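Local structure of hexameric cytochrome (Silicibacter pomeroyi, 2OYY) at the interface of chains A and B. The protein binds heme b through a tyrosine axial ligand to the iron and assembles as an all-helical hexamer, though its physiological role is not evident from the structure. Coordinates in Å, arbitrary orientation; residue numbers count along the deposited sequence, not the author numbering. Chains: chain A/B, Hexameric cytochrome.

Contact 1: the interface of chains A and B. Residues chain A 42, 46, 52, 56; chain B 49-51, 54.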
# COMPACT_ATOMS: atom_id res chain seq x y z
N LEU A 42 -18.25 2.40 16.60
CA LEU A 42 -17.67 1.89 15.37
C LEU A 42 -16.88 0.64 15.67
O LEU A 42 -16.75 -0.24 14.82
CB LEU A 42 -16.76 2.91 14.71
CG LEU A 42 -17.32 4.29 14.35
CD1 LEU A 42 -16.34 4.96 13.48
CD2 LEU A 42 -18.68 4.19 13.63
N TYR A 46 -16.53 -2.82 13.41
CA TYR A 46 -15.35 -3.37 12.72
C TYR A 46 -14.68 -4.55 13.45
O TYR A 46 -13.90 -5.30 12.83
CB TYR A 46 -14.31 -2.28 12.44
CG TYR A 46 -13.31 -2.09 13.55
CD1 TYR A 46 -13.58 -1.22 14.60
CD2 TYR A 46 -12.08 -2.78 13.55
CE1 TYR A 46 -12.65 -1.03 15.64
CE2 TYR A 46 -11.16 -2.61 14.60
CZ TYR A 46 -11.45 -1.73 15.63
OH TYR A 46 -10.58 -1.54 16.67
N ALA A 52 -12.33 -5.49 7.52
CA ALA A 52 -11.86 -4.40 8.36
C ALA A 52 -10.61 -4.83 9.13
O ALA A 52 -9.65 -4.09 9.26
CB ALA A 52 -12.94 -4.02 9.33
N VAL A 56 -6.85 -3.61 8.96
CA VAL A 56 -6.21 -3.11 10.14
C VAL A 56 -4.76 -3.57 10.15
O VAL A 56 -3.85 -2.76 10.26
CB VAL A 56 -6.96 -3.58 11.40
CG1 VAL A 56 -6.08 -3.42 12.60
CG2 VAL A 56 -8.25 -2.80 11.57
N ASP B 49 -17.51 6.40 9.66
CA ASP B 49 -17.30 5.16 8.92
C ASP B 49 -16.04 4.48 9.44
O ASP B 49 -15.01 5.13 9.65
CB ASP B 49 -17.19 5.47 7.44
CG ASP B 49 -17.19 4.23 6.56
OD1 ASP B 49 -16.71 3.15 6.96
OD2 ASP B 49 -17.68 4.37 5.43
N ALA B 50 -16.13 3.18 9.69
CA ALA B 50 -15.02 2.43 10.25
C ALA B 50 -13.96 2.17 9.20
O ALA B 50 -12.77 2.49 9.38
CB ALA B 50 -15.52 1.13 10.82
N ASN B 51 -14.40 1.58 8.09
CA ASN B 51 -13.52 1.33 6.97
C ASN B 51 -12.89 2.64 6.49
O ASN B 51 -11.72 2.65 6.11
CB ASN B 51 -14.27 0.65 5.82
CG ASN B 51 -14.80 -0.74 6.19
OD1 ASN B 51 -15.64 -1.29 5.48
ND2 ASN B 51 -14.33 -1.31 7.30
N ILE B 54 -9.95 3.60 9.03
CA ILE B 54 -8.79 2.69 8.87
C ILE B 54 -8.07 3.05 7.57
O ILE B 54 -6.83 3.07 7.51
CB ILE B 54 -9.25 1.21 8.83
CG1 ILE B 54 -9.73 0.74 10.21
CG2 ILE B 54 -8.17 0.31 8.39
CD1 ILE B 54 -10.78 -0.38 10.13
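A:Val56 and B:Ile54 meet through the tips of their side chains: CG2 of the valine lies 3.8 Å from CD1 of the isoleucine, the two side chains running at a slant to one another. B:Ile54 reaches across because CG1 stands anti to its carbonyl carbon (chi1 -71°), which sends the ethyl arm toward chain A, where CD1 also comes within 4.0 Å of the backbone O of A:Ala52. Next to this closely packed part, the methyl CB of A:Ala52 rests 3.7 Å from ND2 of the B:Asn51 carboxamide, a van der Waals touch. B:Ala50, the first residue of helix 50-70, sets its CB 4.0 Å from CB of A:Tyr46. The contact is looser between A:Leu42 and B:Asp49: CD1 of the leucine approaches the backbone O of the aspartate at 4.1 Å, and the aspartate loses hardly any surface to the partner. A:Tyr46 is touched at its base, while its ring and phenol OH are directed away from chain B. Since A:Tyr46 is the axial ligand of the heme iron, the small residues and B:Ile54 of the neighbouring subunit probably help to fix the backbone from which this ligand extends, tying the heme site to hexamer assembly.

Contact 2: the interface of chains A and B. Residues chain A 32-33, 38, 42; chain B 43, 47, 49, 53.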
# COMPACT_ATOMS: atom_id res chain seq x y z
N THR A 32 -8.52 11.85 14.18
CA THR A 32 -9.47 12.21 13.14
C THR A 32 -10.89 12.02 13.66
O THR A 32 -11.85 12.52 13.06
CB THR A 32 -9.24 11.35 11.92
OG1 THR A 32 -9.52 10.01 12.27
CG2 THR A 32 -7.77 11.43 11.48
N GLN A 33 -11.02 11.31 14.78
CA GLN A 33 -12.32 11.12 15.42
C GLN A 33 -12.17 11.10 16.94
O GLN A 33 -12.23 10.03 17.55
CB GLN A 33 -12.98 9.83 14.91
CG GLN A 33 -14.37 9.55 15.49
CD GLN A 33 -15.30 10.75 15.42
OE1 GLN A 33 -15.23 11.64 16.27
NE2 GLN A 33 -16.18 10.77 14.42
N VAL A 38 -18.35 7.90 19.63
CA VAL A 38 -18.54 7.30 18.32
C VAL A 38 -17.46 6.27 18.03
O VAL A 38 -17.69 5.35 17.25
CB VAL A 38 -18.65 8.33 17.16
CG1 VAL A 38 -19.14 9.70 17.66
CG2 VAL A 38 -17.34 8.44 16.41
N LEU A 42 -18.25 2.40 16.60
CA LEU A 42 -17.67 1.89 15.37
C LEU A 42 -16.88 0.64 15.67
O LEU A 42 -16.75 -0.24 14.82
CB LEU A 42 -16.76 2.91 14.71
CG LEU A 42 -17.32 4.29 14.35
CD1 LEU A 42 -16.34 4.96 13.48
CD2 LEU A 42 -18.68 4.19 13.63
N ARG B 43 -17.23 14.87 5.36
CA ARG B 43 -16.64 14.74 6.68
C ARG B 43 -17.64 13.99 7.54
O ARG B 43 -17.28 13.04 8.24
CB ARG B 43 -16.36 16.14 7.24
CG ARG B 43 -16.09 16.21 8.73
CD ARG B 43 -14.97 15.28 9.17
NE ARG B 43 -14.94 15.16 10.62
CZ ARG B 43 -14.07 14.43 11.31
NH1 ARG B 43 -13.15 13.72 10.69
NH2 ARG B 43 -14.14 14.42 12.64
N GLU B 47 -16.27 10.36 9.02
CA GLU B 47 -15.90 10.44 10.43
C GLU B 47 -16.66 9.39 11.23
O GLU B 47 -16.29 9.06 12.34
CB GLU B 47 -16.16 11.85 10.98
CG GLU B 47 -17.63 12.21 11.14
CD GLU B 47 -17.87 13.56 11.79
OE1 GLU B 47 -17.18 13.88 12.77
OE2 GLU B 47 -18.78 14.27 11.34
N ASP B 49 -17.51 6.40 9.66
CA ASP B 49 -17.30 5.16 8.92
C ASP B 49 -16.04 4.48 9.44
O ASP B 49 -15.01 5.13 9.65
CB ASP B 49 -17.19 5.47 7.44
CG ASP B 49 -17.19 4.23 6.56
OD1 ASP B 49 -16.71 3.15 6.96
OD2 ASP B 49 -17.68 4.37 5.43
N LEU B 53 -12.10 5.27 8.39
CA LEU B 53 -11.13 5.70 9.38
C LEU B 53 -9.83 4.91 9.31
O LEU B 53 -8.74 5.47 9.49
CB LEU B 53 -11.76 5.67 10.78
CG LEU B 53 -12.78 6.78 11.10
CD1 LEU B 53 -13.39 6.66 12.50
CD2 LEU B 53 -12.22 8.20 10.90
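Bent at chi2 (54°) beyond a CG set anti to the backbone N, the side chain of B:Arg43 carries its guanidinium to A:Thr32, while a similar bend in A:Gln33 (chi2 49°) turns its amide onto B:Glu47. In this HTHP-family interface both acceptors are backbone oxygens; A:Thr32 and B:Arg43 are heme-pocket residues, and their link probably helps to shape a heme site beside the subunit boundary. The guanidinium meets A:Thr32 O edge-on: NH1 and NH2 each donate to that one atom at 3.0 Å, and the oxygen lies in the guanidinium plane. Because A:Thr32 closes helix 14-32, the positive group sits at the carbonyl end of the helix, where it would probably be favoured by the helix dipole. B:Glu47 steadies the arginine from its own chain, with CB over the centre of one guanidinium face and carboxylate OE1 in a salt bridge 3.1 Å from NH2. Were B:Arg43 a methionine, A:Thr32 O would probably lose both donors and the B:Glu47 carboxylate its charged mate. The A:Gln33 amide donates through NE2 to B:Glu47 O at 2.7 Å, nearly straight (166° at the hydrogen) but arriving from above the carbonyl plane. Beneath these polar links B:Leu53 fills the apolar layer: CD1 packs 3.5 Å from A:Leu42 CD1, the two side chains nearly perpendicular. Its other methyl, CD2, passes 3.5 Å from A:Thr32 OG1.

Contact 3: the interface of chains A and B. Residues chain A 62, 65-66; chain B 61-62, 64-65, 68.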
# COMPACT_ATOMS: atom_id res chain seq x y z
N THR A 62 2.30 -1.34 7.54
CA THR A 62 3.01 -0.15 7.09
C THR A 62 3.81 0.47 8.23
O THR A 62 5.00 0.72 8.09
CB THR A 62 2.07 0.87 6.46
OG1 THR A 62 1.39 0.24 5.37
CG2 THR A 62 2.85 2.03 5.90
N GLN A 65 6.84 -1.32 9.44
CA GLN A 65 7.93 -1.19 8.47
C GLN A 65 8.76 0.03 8.82
O GLN A 65 10.00 -0.01 8.76
CB GLN A 65 7.35 -1.10 7.07
CG GLN A 65 8.31 -1.29 5.90
CD GLN A 65 7.52 -1.59 4.63
OE1 GLN A 65 7.23 -2.76 4.35
NE2 GLN A 65 7.13 -0.54 3.89
N THR A 66 8.08 1.10 9.22
CA THR A 66 8.72 2.36 9.59
C THR A 66 9.49 2.25 10.89
O THR A 66 10.60 2.77 10.99
CB THR A 66 7.68 3.50 9.72
OG1 THR A 66 6.80 3.48 8.58
CG2 THR A 66 8.37 4.88 9.84
N ALA B 61 -0.05 6.54 7.41
CA ALA B 61 1.00 5.56 7.72
C ALA B 61 2.04 5.54 6.60
O ALA B 61 3.25 5.37 6.85
CB ALA B 61 0.38 4.17 7.94
N THR B 62 1.56 5.73 5.37
CA THR B 62 2.46 5.89 4.24
C THR B 62 3.23 7.20 4.35
O THR B 62 4.43 7.24 4.06
CB THR B 62 1.69 5.89 2.90
OG1 THR B 62 0.99 4.67 2.75
CG2 THR B 62 2.65 6.04 1.73
N PHE B 64 3.85 9.12 7.09
CA PHE B 64 4.74 9.07 8.24
C PHE B 64 6.03 8.32 7.92
O PHE B 64 7.12 8.70 8.39
CB PHE B 64 4.05 8.45 9.45
CG PHE B 64 4.87 8.49 10.68
CD1 PHE B 64 5.12 9.70 11.31
CD2 PHE B 64 5.40 7.33 11.21
CE1 PHE B 64 5.90 9.76 12.46
CE2 PHE B 64 6.17 7.37 12.36
CZ PHE B 64 6.41 8.59 12.98
N GLN B 65 5.88 7.30 7.07
CA GLN B 65 6.99 6.49 6.56
C GLN B 65 8.03 7.33 5.78
O GLN B 65 9.24 7.09 5.86
CB GLN B 65 6.43 5.36 5.70
CG GLN B 65 7.44 4.40 5.12
CD GLN B 65 6.80 3.06 4.80
OE1 GLN B 65 6.43 2.32 5.71
NE2 GLN B 65 6.65 2.74 3.51
N ALA B 68 9.45 10.23 8.41
CA ALA B 68 10.30 9.52 9.38
C ALA B 68 11.67 9.24 8.77
O ALA B 68 12.70 9.43 9.42
CB ALA B 68 9.63 8.22 9.83
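The two copies of helix 50-70 run side by side in nearly the same direction, bringing A:Thr62 and A:Thr66 against B:Ala61, B:Gln65 and B:Ala68. B:Gln65, extended beyond CG with CG anti to its backbone N (chi1 -178°), lays its side chain across both threonines, slanting over A:Thr66 and roughly perpendicular to A:Thr62. Its carbonyl OE1 receives a weak hydrogen bond from the hydroxyl OG1 of A:Thr66 at 3.1 Å and another weak one from NE2 of A:Gln65 at 3.5 Å. That hydroxyl is shared with the backbone O of A:Thr62 in its own helix, also weakly, so the cross-chain bond is at best partial. The two glutamine amides are turned 38° against each other, with A:Gln65 NE2 3.3 Å from B:Gln65 NE2. OE1 of B:Gln65 also lies 3.2 Å from the backbone O of A:Thr62; these like-to-like approaches suggest that the B:Gln65 amide may be flipped, which would let its NH2 face that oxygen. With a serine in place of B:Gln65, the threonines would probably border a gap and A:Thr66 OG1 lose its partner across the interface. The methyl groups make firmer packing: A:Thr66 CG2 lies 3.6 Å from B:Ala68 CB and touches B:Phe64 at CD2, and A:Thr62 CG2 lies 3.8 Å from B:Ala61 CB. The site occupies the later part of each subunit's last helix, where small residues such as B:Ala61 and B:Ala68 probably allow the close approach.

Contact 4: the interface of chains A and B. Residues chain A 6, 9, 24, 63, 66; chain B 18, 64, 68.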
# COMPACT_ATOMS: atom_id res chain seq x y z
N LEU A 6 4.17 10.73 21.52
CA LEU A 6 5.15 10.03 20.69
C LEU A 6 6.59 10.54 20.83
O LEU A 6 7.06 11.29 19.96
CB LEU A 6 4.73 9.98 19.22
CG LEU A 6 5.37 8.84 18.42
CD1 LEU A 6 5.04 7.46 19.01
CD2 LEU A 6 4.97 8.89 16.96
N LEU A 9 10.66 6.48 18.26
CA LEU A 9 10.33 5.29 17.52
C LEU A 9 11.29 4.20 17.94
O LEU A 9 11.13 3.04 17.56
CB LEU A 9 10.53 5.52 16.03
CG LEU A 9 9.74 6.58 15.28
CD1 LEU A 9 10.26 6.58 13.83
CD2 LEU A 9 8.24 6.28 15.35
N LEU A 24 0.57 3.49 16.82
CA LEU A 24 0.60 4.51 15.77
C LEU A 24 -0.61 4.48 14.85
O LEU A 24 -1.04 5.51 14.33
CB LEU A 24 1.89 4.40 14.97
CG LEU A 24 3.14 4.98 15.64
CD1 LEU A 24 4.26 5.14 14.63
CD2 LEU A 24 2.86 6.32 16.33
N HIS A 63 3.17 0.70 9.37
CA HIS A 63 3.85 1.31 10.50
C HIS A 63 5.02 0.45 11.01
O HIS A 63 6.12 0.97 11.22
CB HIS A 63 2.87 1.59 11.64
CG HIS A 63 2.11 2.86 11.47
ND1 HIS A 63 2.72 4.09 11.44
CD2 HIS A 63 0.78 3.09 11.34
CE1 HIS A 63 1.81 5.03 11.30
NE2 HIS A 63 0.62 4.45 11.24
N THR A 66 8.08 1.10 9.22
CA THR A 66 8.72 2.36 9.59
C THR A 66 9.49 2.25 10.89
O THR A 66 10.60 2.77 10.99
CB THR A 66 7.68 3.50 9.72
OG1 THR A 66 6.80 3.48 8.58
CG2 THR A 66 8.37 4.88 9.84
N PHE B 18 4.30 12.93 13.00
CA PHE B 18 3.03 12.27 12.81
C PHE B 18 1.96 13.31 12.46
O PHE B 18 1.09 13.04 11.65
CB PHE B 18 2.66 11.49 14.05
CG PHE B 18 1.60 10.46 13.83
CD1 PHE B 18 1.95 9.16 13.51
CD2 PHE B 18 0.26 10.79 13.95
CE1 PHE B 18 0.98 8.21 13.29
CE2 PHE B 18 -0.72 9.84 13.74
CZ PHE B 18 -0.37 8.56 13.41
N PHE B 64 3.85 9.12 7.09
CA PHE B 64 4.74 9.07 8.24
C PHE B 64 6.03 8.32 7.92
O PHE B 64 7.12 8.70 8.39
CB PHE B 64 4.05 8.45 9.45
CG PHE B 64 4.87 8.49 10.68
CD1 PHE B 64 5.12 9.70 11.31
CD2 PHE B 64 5.40 7.33 11.21
CE1 PHE B 64 5.90 9.76 12.46
CE2 PHE B 64 6.17 7.37 12.36
CZ PHE B 64 6.41 8.59 12.98
N ALA B 68 9.45 10.23 8.41
CA ALA B 68 10.30 9.52 9.38
C ALA B 68 11.67 9.24 8.77
O ALA B 68 12.70 9.43 9.42
CB ALA B 68 9.63 8.22 9.83
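B:Phe64 presses the rim of its ring against A:Leu9 and A:Leu24 in an apolar, aromatic patch of the hexamer's subunit interface, which joins the N-terminal segment and helices 14-32 and 50-70 of chain A to helices 14-32 and 50-70 of chain B. A:Leu9 sets its methyl CD2 at the edge of the ring, in its plane and 3.8 Å from CZ, the two side chains pointing at one another. A:Leu24 sends CD1 to within 3.7 Å of CE2, its side chain roughly perpendicular to that of the phenylalanine and its methyl raised above the ring plane, beyond the rim. The ring faces this way because CG stands anti to the backbone N (chi1 -174°). B:Phe18, from helix 14-32 of the same chain, lies over the side of the ring that A:Leu24 approaches, its CD1 placed toward the rim; the A:Thr66 methyl borders the CD2–CE2 edge from the opposite side of the ring plane. A:Leu24 thus serves two aromatic rings with its two branches, CD2 lying 4.0 Å from CE1 of B:Phe18, the two side chains antiparallel, flank to flank. That same CE1 meets the imidazole CE1 of A:His63 at 3.8 Å, the side chains nearly perpendicular. In the next layer CB of A:Leu24 lies over one imidazole face and probably helps to hold the ring. Beside them, CZ of B:Phe18 comes 3.2 Å from the backbone O of A:Leu24.

The contacts form two clusters along one subunit interface. Contacts 1 and 2 have C-alpha centres about 9 Å apart and share A:Leu42 and B:Asp49; contacts 3 and 4, about 6 Å apart, share A:Thr66, B:Phe64 and B:Ala68. The clusters are separated by some 20 Å between C-alpha centres, and helix 50-70 of each chain runs from one to the other. Contacts 1 and 2 lie by the heme pocket, contact 1 with the ligating tyrosine, whereas contacts 3 and 4 lie toward the far end of that helix. The interface is not an exact two-fold, so the two chains use different surfaces here, compatible with a closed ring of six.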